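Local coordinates for pectinesterase (Sitophilus oryzae, PDB 4PMH), which hydrolyses the methyl esters of pectin's galacturonan chains, releasing methanol, and probably helps the rice weevil digest plant cell walls, at residues Y26-S31 against V211-Y216; E78-P83 against T101-N106; G223-V228 against D246-T251; A286-A291 against F356-N361. One frame throughout, in Å; residues are numbered along the deposited sequence.

Contact 1 of 4, residues Y26-S31 against V211-Y216; sequences YLQGWS and VERSYY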
# COMPACT_ATOMS: atom_id res chain seq x y z
N TYR A 26 10.94 10.74 7.47
CA TYR A 26 10.12 10.29 6.32
C TYR A 26 9.01 11.28 5.91
O TYR A 26 8.62 11.37 4.74
CB TYR A 26 9.56 8.88 6.63
CG TYR A 26 10.48 7.75 6.27
CD1 TYR A 26 11.48 7.31 7.15
CD2 TYR A 26 10.34 7.07 5.07
CE1 TYR A 26 12.33 6.28 6.81
CE2 TYR A 26 11.18 6.04 4.72
CZ TYR A 26 12.17 5.65 5.60
OH TYR A 26 12.99 4.61 5.25
N LEU A 27 8.51 12.05 6.88
CA LEU A 27 7.48 13.05 6.63
C LEU A 27 8.00 14.23 5.81
O LEU A 27 7.21 14.90 5.13
CB LEU A 27 6.88 13.55 7.96
CG LEU A 27 5.84 12.67 8.66
CD1 LEU A 27 5.63 13.16 10.09
CD2 LEU A 27 4.54 12.63 7.88
N GLN A 28 9.30 14.51 5.89
CA GLN A 28 9.93 15.48 5.01
C GLN A 28 9.25 16.84 5.10
O GLN A 28 9.00 17.48 4.10
CB GLN A 28 9.93 14.96 3.56
CG GLN A 28 10.76 13.71 3.34
CD GLN A 28 10.45 13.04 2.00
OE1 GLN A 28 10.86 13.53 0.95
NE2 GLN A 28 9.71 11.93 2.04
N GLY A 29 8.91 17.26 6.31
CA GLY A 29 8.30 18.57 6.52
C GLY A 29 6.79 18.56 6.55
O GLY A 29 6.17 19.52 7.02
N TRP A 30 6.17 17.50 6.04
CA TRP A 30 4.72 17.38 6.15
C TRP A 30 4.31 17.19 7.61
O TRP A 30 4.89 16.39 8.33
CB TRP A 30 4.19 16.25 5.28
CG TRP A 30 2.72 15.99 5.44
CD1 TRP A 30 1.73 16.91 5.67
CD2 TRP A 30 2.08 14.71 5.37
NE1 TRP A 30 0.51 16.28 5.74
CE2 TRP A 30 0.69 14.94 5.56
CE3 TRP A 30 2.52 13.41 5.16
CZ2 TRP A 30 -0.24 13.89 5.57
CZ3 TRP A 30 1.60 12.38 5.15
CH2 TRP A 30 0.24 12.62 5.35
N SER A 31 3.35 17.98 8.05
CA SER A 31 2.79 17.86 9.39
C SER A 31 1.32 17.43 9.26
O SER A 31 0.44 18.27 9.00
CB SER A 31 2.94 19.18 10.09
OG SER A 31 2.66 20.26 9.22
N VAL A 211 7.89 13.98 -4.11
CA VAL A 211 7.34 13.99 -2.78
C VAL A 211 5.89 13.47 -2.85
O VAL A 211 4.98 14.17 -3.29
CB VAL A 211 7.43 15.43 -2.21
CG1 VAL A 211 6.59 15.61 -0.96
CG2 VAL A 211 8.88 15.76 -1.93
N GLU A 212 5.70 12.22 -2.45
CA GLU A 212 4.39 11.54 -2.51
C GLU A 212 4.27 10.74 -1.22
O GLU A 212 4.63 9.57 -1.17
CB GLU A 212 4.27 10.63 -3.74
CG GLU A 212 2.85 10.15 -4.01
CD GLU A 212 2.74 9.13 -5.14
OE1 GLU A 212 3.68 9.01 -5.96
OE2 GLU A 212 1.73 8.41 -5.21
N ARG A 213 3.75 11.40 -0.18
CA ARG A 213 3.80 10.89 1.17
C ARG A 213 2.44 10.37 1.64
O ARG A 213 1.40 10.96 1.37
CB ARG A 213 4.25 12.00 2.12
CG ARG A 213 5.65 12.50 1.80
CD ARG A 213 5.94 13.83 2.46
NE ARG A 213 5.18 14.92 1.85
CZ ARG A 213 5.47 16.22 1.99
NH1 ARG A 213 6.51 16.62 2.73
NH2 ARG A 213 4.72 17.12 1.37
N SER A 214 2.48 9.25 2.35
CA SER A 214 1.28 8.66 2.95
C SER A 214 1.60 8.15 4.33
O SER A 214 2.74 7.77 4.61
CB SER A 214 0.66 7.56 2.07
OG SER A 214 1.61 6.61 1.63
N TYR A 215 0.60 8.20 5.21
CA TYR A 215 0.78 7.89 6.61
C TYR A 215 -0.34 6.96 7.03
O TYR A 215 -1.53 7.37 7.08
CB TYR A 215 0.72 9.15 7.46
CG TYR A 215 1.39 9.07 8.82
CD1 TYR A 215 1.57 7.88 9.49
CD2 TYR A 215 1.81 10.23 9.45
CE1 TYR A 215 2.19 7.83 10.73
CE2 TYR A 215 2.42 10.19 10.69
CZ TYR A 215 2.60 8.98 11.33
OH TYR A 215 3.21 8.93 12.57
N TYR A 216 0.05 5.73 7.33
CA TYR A 216 -0.82 4.67 7.81
C TYR A 216 -0.66 4.50 9.31
O TYR A 216 0.41 4.26 9.78
CB TYR A 216 -0.44 3.36 7.14
CG TYR A 216 -0.66 3.39 5.66
CD1 TYR A 216 0.22 4.06 4.80
CD2 TYR A 216 -1.77 2.77 5.10
CE1 TYR A 216 -0.02 4.10 3.42
CE2 TYR A 216 -2.01 2.80 3.75
CZ TYR A 216 -1.13 3.47 2.92
OH TYR A 216 -1.41 3.48 1.57
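On the flank of the parallel beta-helix typical of pectinesterases, Arg213 of strand 213-217 reaches out to the type I' turn Leu27-Trp30 that ends helix 23-27. Leu27 O is the focus. It takes the turn's own bond from Trp30 N and a second one from Arg213 NH1 at 3.0 Å. NH1 lies in the plane of the carbonyl, but the bond is bent, with 139° at the hydrogen. Gln28 O is equally near to NH1, yet the angle there is too poor for a bond. Both Gln28 and Gly29 have positive phi, and glycine suits its place because a CB would jam against the preceding carbonyl oxygen.

The guanidinium is sandwiched near its rim: Trp30 CB lies over one face, 3.5 Å from Arg213 CZ, and Val211 CG1 over the other. The chain bends at chi3, which sets NE beside Trp30 CB, while NH2 forms a salt bridge with Asp186. An arginine fits here because its aliphatic part packs on the indole (CB to Trp30 CE3 3.8 Å) while the guanidinium bonds to the turn's carbonyl. With Trp30 CG anti to the backbone N (chi1 174°), the indole and Arg213 slide past each other in opposite directions, and the far rim, CZ3 and CH2, meets Tyr215 CB at 4.1 Å. Leu27 CD2 lies 4.0 Å from Tyr215 CD2, the two side chains crossing obliquely; both touch Ile235, and the tyrosine hydroxyl bonds to Glu237. Gln28 NE2 reaches back to Tyr26 O at 3.0 Å in a nearly straight bond (164°), with Tyr26 O close to the amide plane of Gln28.

Contact 2 of 4, residues E78-P83 against T101-N106; sequences EVVYIP and TLITLN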
# COMPACT_ATOMS: atom_id res chain seq x y z
N GLU A 78 -18.79 -1.95 -4.85
CA GLU A 78 -18.55 -0.84 -5.73
C GLU A 78 -17.11 -0.39 -5.64
O GLU A 78 -16.41 -0.76 -4.71
CB GLU A 78 -19.47 0.34 -5.38
CG GLU A 78 -19.82 0.49 -3.92
CD GLU A 78 -21.09 1.33 -3.69
OE1 GLU A 78 -20.99 2.56 -3.74
OE2 GLU A 78 -22.18 0.78 -3.45
N VAL A 79 -16.69 0.39 -6.62
CA VAL A 79 -15.45 1.15 -6.52
C VAL A 79 -15.70 2.53 -5.91
O VAL A 79 -16.84 3.01 -5.87
CB VAL A 79 -14.77 1.35 -7.88
CG1 VAL A 79 -14.29 0.01 -8.43
CG2 VAL A 79 -15.67 2.07 -8.87
N VAL A 80 -14.61 3.14 -5.46
CA VAL A 80 -14.60 4.54 -5.01
C VAL A 80 -13.40 5.21 -5.66
O VAL A 80 -12.26 4.80 -5.43
CB VAL A 80 -14.49 4.64 -3.48
CG1 VAL A 80 -14.54 6.09 -3.02
CG2 VAL A 80 -15.57 3.81 -2.81
N TYR A 81 -13.67 6.20 -6.52
CA TYR A 81 -12.64 6.88 -7.28
C TYR A 81 -12.60 8.31 -6.80
O TYR A 81 -13.61 9.02 -6.85
CB TYR A 81 -12.94 6.87 -8.78
CG TYR A 81 -12.76 5.55 -9.53
CD1 TYR A 81 -12.27 4.42 -8.91
CD2 TYR A 81 -13.09 5.46 -10.88
CE1 TYR A 81 -12.13 3.23 -9.61
CE2 TYR A 81 -12.93 4.28 -11.60
CZ TYR A 81 -12.45 3.17 -10.95
OH TYR A 81 -12.31 1.99 -11.64
N ILE A 82 -11.43 8.73 -6.32
CA ILE A 82 -11.19 10.14 -5.97
C ILE A 82 -10.28 10.74 -7.01
O ILE A 82 -9.07 10.53 -6.96
CB ILE A 82 -10.54 10.35 -4.58
CG1 ILE A 82 -11.11 9.42 -3.51
CG2 ILE A 82 -10.62 11.82 -4.20
CD1 ILE A 82 -12.48 9.75 -2.97
N PRO A 83 -10.83 11.49 -7.98
CA PRO A 83 -10.01 12.17 -8.97
C PRO A 83 -9.31 13.38 -8.37
O PRO A 83 -9.68 13.84 -7.30
CB PRO A 83 -11.03 12.61 -10.02
CG PRO A 83 -12.25 12.88 -9.23
CD PRO A 83 -12.25 11.85 -8.12
N THR A 101 -17.78 -1.51 8.08
CA THR A 101 -18.00 -0.83 6.82
C THR A 101 -17.04 -1.42 5.81
O THR A 101 -15.84 -1.24 5.91
CB THR A 101 -17.77 0.67 6.98
OG1 THR A 101 -18.54 1.15 8.09
CG2 THR A 101 -18.20 1.40 5.71
N LEU A 102 -17.57 -2.17 4.84
CA LEU A 102 -16.75 -2.97 3.93
C LEU A 102 -17.06 -2.61 2.47
O LEU A 102 -18.21 -2.72 2.03
CB LEU A 102 -17.02 -4.45 4.16
CG LEU A 102 -16.37 -5.42 3.17
CD1 LEU A 102 -14.86 -5.31 3.27
CD2 LEU A 102 -16.83 -6.85 3.39
N ILE A 103 -16.04 -2.17 1.74
CA ILE A 103 -16.14 -1.87 0.35
C ILE A 103 -15.38 -2.97 -0.36
O ILE A 103 -14.17 -3.08 -0.19
CB ILE A 103 -15.48 -0.51 0.05
CG1 ILE A 103 -16.03 0.58 0.99
CG2 ILE A 103 -15.69 -0.13 -1.41
CD1 ILE A 103 -15.26 1.87 0.94
N THR A 104 -16.07 -3.81 -1.13
CA THR A 104 -15.44 -5.02 -1.62
C THR A 104 -15.87 -5.41 -3.03
O THR A 104 -17.04 -5.25 -3.39
CB THR A 104 -15.72 -6.21 -0.66
OG1 THR A 104 -15.10 -7.39 -1.19
CG2 THR A 104 -17.23 -6.50 -0.47
N LEU A 105 -14.92 -5.94 -3.80
CA LEU A 105 -15.21 -6.53 -5.11
C LEU A 105 -14.22 -7.65 -5.37
O LEU A 105 -13.15 -7.66 -4.77
CB LEU A 105 -15.06 -5.47 -6.20
CG LEU A 105 -16.15 -4.42 -6.34
CD1 LEU A 105 -15.70 -3.33 -7.29
CD2 LEU A 105 -17.44 -5.06 -6.83
N ASN A 106 -14.60 -8.60 -6.24
CA ASN A 106 -13.68 -9.63 -6.78
C ASN A 106 -13.35 -9.16 -8.19
O ASN A 106 -14.09 -9.41 -9.14
CB ASN A 106 -14.37 -11.01 -6.81
CG ASN A 106 -13.46 -12.14 -7.32
OD1 ASN A 106 -12.44 -11.92 -7.97
ND2 ASN A 106 -13.88 -13.37 -7.04
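The peptide carbonyl of Glu78 is the flat group that Leu105 and Ile103 approach from its two sides. Leu105 CD1 sits squarely over one face, 3.7 Å from Glu78 C. Ile103 CG2 comes in obliquely from the other side and stops 3.4 Å from Glu78 O. That oxygen is buried among methyl groups and has no polar partner in the model. Within its own segment, Val79 lays CG2 on one face of the Tyr81 ring and turns CG1 across to Leu105 CD1 at 3.8 Å.

Branched aliphatic residues suit this junction because each offers two methyls in different directions. Ile103 has CG2 anti to the backbone N, and that methyl also reaches Val80 CG2 at 4.2 Å, the two side chains crossing at about a right angle. Leu105 CG rests 3.9 Å from Glu78 N. An alanine in place of Leu105 would probably lose the methyl packed on the Glu78 carbonyl and on Val79 CG1 and open a gap between the two segments.

The contact joins two faces of the beta-helix. Strand 101-105 lies between strands 74-76 and 165-168 in one parallel sheet, whereas strand 80-82 edges another beside strand 152-154. The start of helix 51-61 packs on both: Ile51 touches Val80 and Ile103 with its side chain and gives its backbone N to Glu78 OE1, while Ile71 of strand 67-71 backs Ile103.

Contact 3 of 4, residues G223-V228 against D246-T251; sequences GDIDFV and DRRSDT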
# COMPACT_ATOMS: atom_id res chain seq x y z
N GLY A 223 -2.42 -9.99 2.80
CA GLY A 223 -2.15 -10.45 1.46
C GLY A 223 -1.19 -11.61 1.52
O GLY A 223 -0.94 -12.18 2.58
N ASP A 224 -0.64 -11.96 0.37
CA ASP A 224 0.36 -13.00 0.32
C ASP A 224 1.56 -12.66 -0.55
O ASP A 224 2.65 -13.02 -0.18
CB ASP A 224 -0.24 -14.35 -0.08
CG ASP A 224 -1.10 -14.30 -1.35
OD1 ASP A 224 -0.91 -13.41 -2.23
OD2 ASP A 224 -1.98 -15.19 -1.47
N ILE A 225 1.36 -11.94 -1.66
CA ILE A 225 2.46 -11.60 -2.58
C ILE A 225 2.46 -10.11 -2.96
O ILE A 225 1.47 -9.58 -3.51
CB ILE A 225 2.37 -12.45 -3.87
CG1 ILE A 225 2.64 -13.93 -3.56
CG2 ILE A 225 3.32 -11.93 -4.96
CD1 ILE A 225 4.10 -14.32 -3.63
N ASP A 226 3.59 -9.46 -2.70
CA ASP A 226 3.76 -8.02 -3.01
C ASP A 226 2.56 -7.23 -2.53
O ASP A 226 2.06 -6.36 -3.23
CB ASP A 226 3.97 -7.79 -4.52
CG ASP A 226 5.13 -8.58 -5.11
OD1 ASP A 226 6.00 -9.11 -4.37
OD2 ASP A 226 5.18 -8.68 -6.36
N PHE A 227 2.05 -7.54 -1.34
CA PHE A 227 0.78 -6.91 -0.91
C PHE A 227 0.90 -5.50 -0.36
O PHE A 227 -0.12 -4.84 -0.05
CB PHE A 227 -0.09 -7.86 -0.06
CG PHE A 227 0.42 -8.18 1.32
CD1 PHE A 227 1.17 -9.33 1.56
CD2 PHE A 227 0.05 -7.39 2.41
CE1 PHE A 227 1.57 -9.66 2.85
CE2 PHE A 227 0.45 -7.72 3.68
CZ PHE A 227 1.19 -8.87 3.91
N VAL A 228 2.13 -5.01 -0.28
CA VAL A 228 2.38 -3.58 -0.09
C VAL A 228 3.48 -3.24 -1.08
O VAL A 228 4.64 -3.63 -0.88
CB VAL A 228 2.82 -3.20 1.35
CG1 VAL A 228 3.07 -1.70 1.47
CG2 VAL A 228 1.78 -3.65 2.36
N ASP A 246 -4.48 -18.84 2.86
CA ASP A 246 -5.70 -19.43 2.29
C ASP A 246 -5.72 -19.48 0.78
O ASP A 246 -6.50 -20.23 0.19
CB ASP A 246 -6.94 -18.66 2.74
CG ASP A 246 -7.12 -17.37 1.98
OD1 ASP A 246 -6.09 -16.72 1.69
OD2 ASP A 246 -8.27 -17.01 1.65
N ARG A 247 -4.93 -18.64 0.12
CA ARG A 247 -4.80 -18.75 -1.31
C ARG A 247 -3.60 -19.61 -1.62
O ARG A 247 -3.59 -20.35 -2.59
CB ARG A 247 -4.66 -17.39 -1.97
CG ARG A 247 -4.71 -17.43 -3.49
CD ARG A 247 -4.66 -16.04 -4.09
NE ARG A 247 -3.32 -15.47 -3.98
CZ ARG A 247 -2.58 -15.02 -4.99
NH1 ARG A 247 -3.02 -15.05 -6.26
NH2 ARG A 247 -1.38 -14.53 -4.73
N ARG A 248 -2.56 -19.51 -0.81
CA ARG A 248 -1.31 -20.17 -1.14
C ARG A 248 -0.40 -20.27 0.06
O ARG A 248 -0.44 -19.42 0.96
CB ARG A 248 -0.63 -19.41 -2.27
CG ARG A 248 -1.05 -17.95 -2.35
CD ARG A 248 0.05 -17.09 -2.91
NE ARG A 248 1.25 -17.23 -2.09
CZ ARG A 248 2.49 -17.19 -2.55
NH1 ARG A 248 2.76 -17.00 -3.84
NH2 ARG A 248 3.48 -17.35 -1.70
N SER A 249 0.42 -21.31 0.05
CA SER A 249 1.18 -21.71 1.22
C SER A 249 2.54 -22.27 0.83
O SER A 249 3.05 -23.20 1.48
CB SER A 249 0.38 -22.76 1.99
OG SER A 249 0.10 -23.86 1.15
N ASP A 250 3.12 -21.73 -0.23
CA ASP A 250 4.45 -22.11 -0.65
C ASP A 250 5.45 -21.00 -0.35
O ASP A 250 6.41 -21.25 0.38
CB ASP A 250 4.50 -22.56 -2.13
CG ASP A 250 4.30 -21.41 -3.12
OD1 ASP A 250 3.60 -20.44 -2.76
OD2 ASP A 250 4.86 -21.48 -4.25
N THR A 251 5.23 -19.77 -0.84
CA THR A 251 6.31 -18.75 -0.85
C THR A 251 5.96 -17.25 -0.89
O THR A 251 6.16 -16.59 -1.91
CB THR A 251 7.25 -19.03 -2.04
OG1 THR A 251 8.33 -18.08 -2.02
CG2 THR A 251 6.48 -18.94 -3.36
O HOH W 1 -2.60 -17.10 0.95
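Asp224 points its side chain at Arg247 and Arg248, and every atom finds one of them. CB lies 3.8 Å from Arg248 NE. CG occupies the crowded position between backbone N and carbonyl carbon (chi1 51°), and meets Arg248 CD. At the tip, Arg247 grips the carboxylate side-on in a salt bridge. NE gives a nearly straight bond (172°) of 2.9 Å to the syn lone pair of OD2, in the guanidinium plane. NH2 reaches OD1 at 2.8 Å, with OD1 tilted from that plane and the bond more bent (144°). OD2 also lies 3.0 Å from Arg248 CG, with Arg248 NE in a long salt bridge at 3.9 Å. Water 1 accepts from Arg247 N at 2.9 Å and lies near OD2.

Ile225 lays CG1 and CD1 over one face of the Arg248 guanidinium, and Asp250 OD1 lies over the opposite face, a pairing of charges without a directed N-H. The place of that guanidinium is doubtful, since its NH2 runs too close to Thr251.

Both loops follow neighbouring strands of the beta-helix, 220-223 and 240-243. Arg247 also packs on His198 and comes within about 4 Å of Gln199, the probable transition-state stabiliser. A short aspartate answered by a long arginine thus ties the surface loop to the chain just ahead of Asp226, the probable nucleophile. Arg247, with a longer-range contribution from Arg248, would probably keep Asp224 ionised, offsetting the nearby acid Asp246.

Contact 4 of 4, residues A286-A291 against F356-N361; sequences AYLGRA and FWEYNN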
# COMPACT_ATOMS: atom_id res chain seq x y z
N ALA A 286 7.93 -17.34 4.21
CA ALA A 286 7.57 -16.01 3.79
C ALA A 286 8.81 -15.13 3.80
O ALA A 286 9.74 -15.31 4.63
CB ALA A 286 6.51 -15.44 4.70
N TYR A 287 8.84 -14.17 2.88
CA TYR A 287 9.88 -13.14 2.88
C TYR A 287 9.31 -11.78 3.26
O TYR A 287 8.17 -11.45 2.95
CB TYR A 287 10.54 -13.06 1.54
CG TYR A 287 11.20 -14.35 1.13
CD1 TYR A 287 12.49 -14.65 1.55
CD2 TYR A 287 10.53 -15.26 0.32
CE1 TYR A 287 13.10 -15.83 1.17
CE2 TYR A 287 11.14 -16.44 -0.07
CZ TYR A 287 12.42 -16.72 0.36
OH TYR A 287 13.01 -17.88 -0.03
N LEU A 288 10.12 -10.99 3.94
CA LEU A 288 9.75 -9.63 4.26
C LEU A 288 9.63 -8.76 3.00
O LEU A 288 8.79 -7.86 2.95
CB LEU A 288 10.78 -9.02 5.21
CG LEU A 288 10.82 -9.61 6.62
CD1 LEU A 288 11.93 -8.93 7.43
CD2 LEU A 288 9.48 -9.50 7.35
N GLY A 289 10.46 -9.02 1.99
CA GLY A 289 10.43 -8.16 0.83
C GLY A 289 11.23 -8.60 -0.38
O GLY A 289 12.08 -9.51 -0.29
N ARG A 290 10.92 -7.96 -1.50
CA ARG A 290 11.72 -8.01 -2.70
C ARG A 290 11.56 -6.69 -3.46
O ARG A 290 10.56 -6.00 -3.33
CB ARG A 290 11.31 -9.17 -3.60
CG ARG A 290 9.94 -9.05 -4.26
CD ARG A 290 9.63 -10.32 -5.04
NE ARG A 290 8.30 -10.32 -5.61
CZ ARG A 290 7.91 -11.08 -6.63
NH1 ARG A 290 8.72 -11.97 -7.19
NH2 ARG A 290 6.68 -10.97 -7.10
N ALA A 291 12.55 -6.37 -4.27
CA ALA A 291 12.50 -5.15 -5.04
C ALA A 291 11.54 -5.34 -6.20
O ALA A 291 11.58 -6.37 -6.90
CB ALA A 291 13.89 -4.80 -5.55
N PHE A 356 17.05 -2.51 1.69
CA PHE A 356 16.17 -3.06 2.69
C PHE A 356 16.94 -3.19 3.99
O PHE A 356 17.98 -3.83 4.04
CB PHE A 356 15.68 -4.45 2.26
CG PHE A 356 15.01 -4.49 0.92
CD1 PHE A 356 14.29 -3.41 0.44
CD2 PHE A 356 15.09 -5.63 0.15
CE1 PHE A 356 13.66 -3.47 -0.79
CE2 PHE A 356 14.47 -5.70 -1.09
CZ PHE A 356 13.76 -4.62 -1.56
N TRP A 357 16.44 -2.56 5.05
CA TRP A 357 17.17 -2.52 6.32
C TRP A 357 16.26 -2.69 7.51
O TRP A 357 15.07 -2.44 7.43
CB TRP A 357 17.91 -1.18 6.49
CG TRP A 357 18.53 -0.61 5.23
CD1 TRP A 357 17.96 0.29 4.37
CD2 TRP A 357 19.83 -0.87 4.73
NE1 TRP A 357 18.82 0.59 3.35
CE2 TRP A 357 19.99 -0.11 3.55
CE3 TRP A 357 20.89 -1.69 5.16
CZ2 TRP A 357 21.16 -0.15 2.78
CZ3 TRP A 357 22.04 -1.72 4.39
CH2 TRP A 357 22.16 -0.94 3.21
N GLU A 358 16.84 -3.07 8.64
CA GLU A 358 16.09 -3.18 9.88
C GLU A 358 16.82 -2.48 11.01
O GLU A 358 18.03 -2.33 10.94
CB GLU A 358 15.94 -4.63 10.26
CG GLU A 358 15.08 -5.43 9.33
CD GLU A 358 15.17 -6.88 9.68
OE1 GLU A 358 15.86 -7.59 8.95
OE2 GLU A 358 14.61 -7.29 10.73
N TYR A 359 16.10 -2.13 12.07
CA TYR A 359 16.75 -1.63 13.29
C TYR A 359 15.89 -2.00 14.48
O TYR A 359 14.73 -1.60 14.55
CB TYR A 359 16.88 -0.11 13.26
CG TYR A 359 17.45 0.47 14.55
CD1 TYR A 359 18.76 0.24 14.91
CD2 TYR A 359 16.68 1.26 15.40
CE1 TYR A 359 19.30 0.75 16.08
CE2 TYR A 359 17.21 1.78 16.59
CZ TYR A 359 18.52 1.51 16.91
OH TYR A 359 19.08 2.01 18.08
N ASN A 360 16.45 -2.76 15.42
CA ASN A 360 15.83 -2.95 16.74
C ASN A 360 14.45 -3.58 16.71
O ASN A 360 13.54 -3.17 17.43
CB ASN A 360 15.78 -1.58 17.44
CG ASN A 360 15.67 -1.69 18.94
OD1 ASN A 360 15.97 -2.73 19.52
ND2 ASN A 360 15.27 -0.60 19.59
N ASN A 361 14.29 -4.58 15.86
CA ASN A 361 13.06 -5.36 15.82
C ASN A 361 13.13 -6.48 16.86
O ASN A 361 14.19 -6.78 17.42
CB ASN A 361 12.83 -5.92 14.41
CG ASN A 361 12.65 -4.83 13.38
OD1 ASN A 361 12.01 -3.81 13.64
ND2 ASN A 361 13.25 -5.04 12.18
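Inside the parallel beta-helix, the ring of Phe356 drives its tip against the backbone at Arg290-Ala291. The closest approach is by CZ, 3.4 Å from Ala291 N, which lies in the ring plane at its edge. CZ also comes to 3.6 Å from Arg290 C and 4.0 Å from Ala291 CB. Small neighbours suit a ring so near: Ala291 presents only a methyl, and the bare backbone of Gly289 lies close by, its C 4.4 Å from Phe356 CE2. Phe356 CG stands anti to the carbonyl carbon (chi1 -55°), which sends the ring toward the 289-291 backbone. An alanine in place of Phe356 would probably take away the ring packed on the Arg290-Ala291 peptide and the Ala291 methyl, opening a gap beside strand 286-290.

Behind this first shell, the Phe356 ring meets Trp329 and also touches Pro257 and Leu312. The Arg290 side chain sets out away from strand 355-359 and forms a salt bridge with Asp226; Arg290 is itself a probable substrate-binding residue. The contact therefore packs against the backbone of an active-site residue, joining strand 286-290 of one sheet to strand 355-359, the last of another.

Further along, Leu288 CD1 lies a loose 4.4 Å from Glu358 OE1. The glutamate's charge is met by Arg10, and Gln2 also bonds its carboxylate. On OE2 of Glu358 the anti lone pair takes an N-H from Asn361 ND2 at 3.0 Å and 152°, with the oxygen close to the plane of the asparagine amide.

How the contacts relate
From the N terminus, the turn after helix 23-27 waits nearly two hundred residues for its partner strand, so contact 1 closes the longest loop, and contact 2 lies wholly within it. Contact 2 closes a short loop where two sheets of the beta-helix meet. Contacts 3 and 4 follow in series, and none of the four cross along the chain. Contact 3 spans about one coil; contact 4 joins a strand near the active site to the final strand, which shares a sheet with strand 213-217 of contact 1. Only contacts 3 and 4 touch, beside the active site, by a salt bridge and side-chain packing; contacts 2 and 4 lie on opposite sides of the chain's centre, about 30 Å apart between centres.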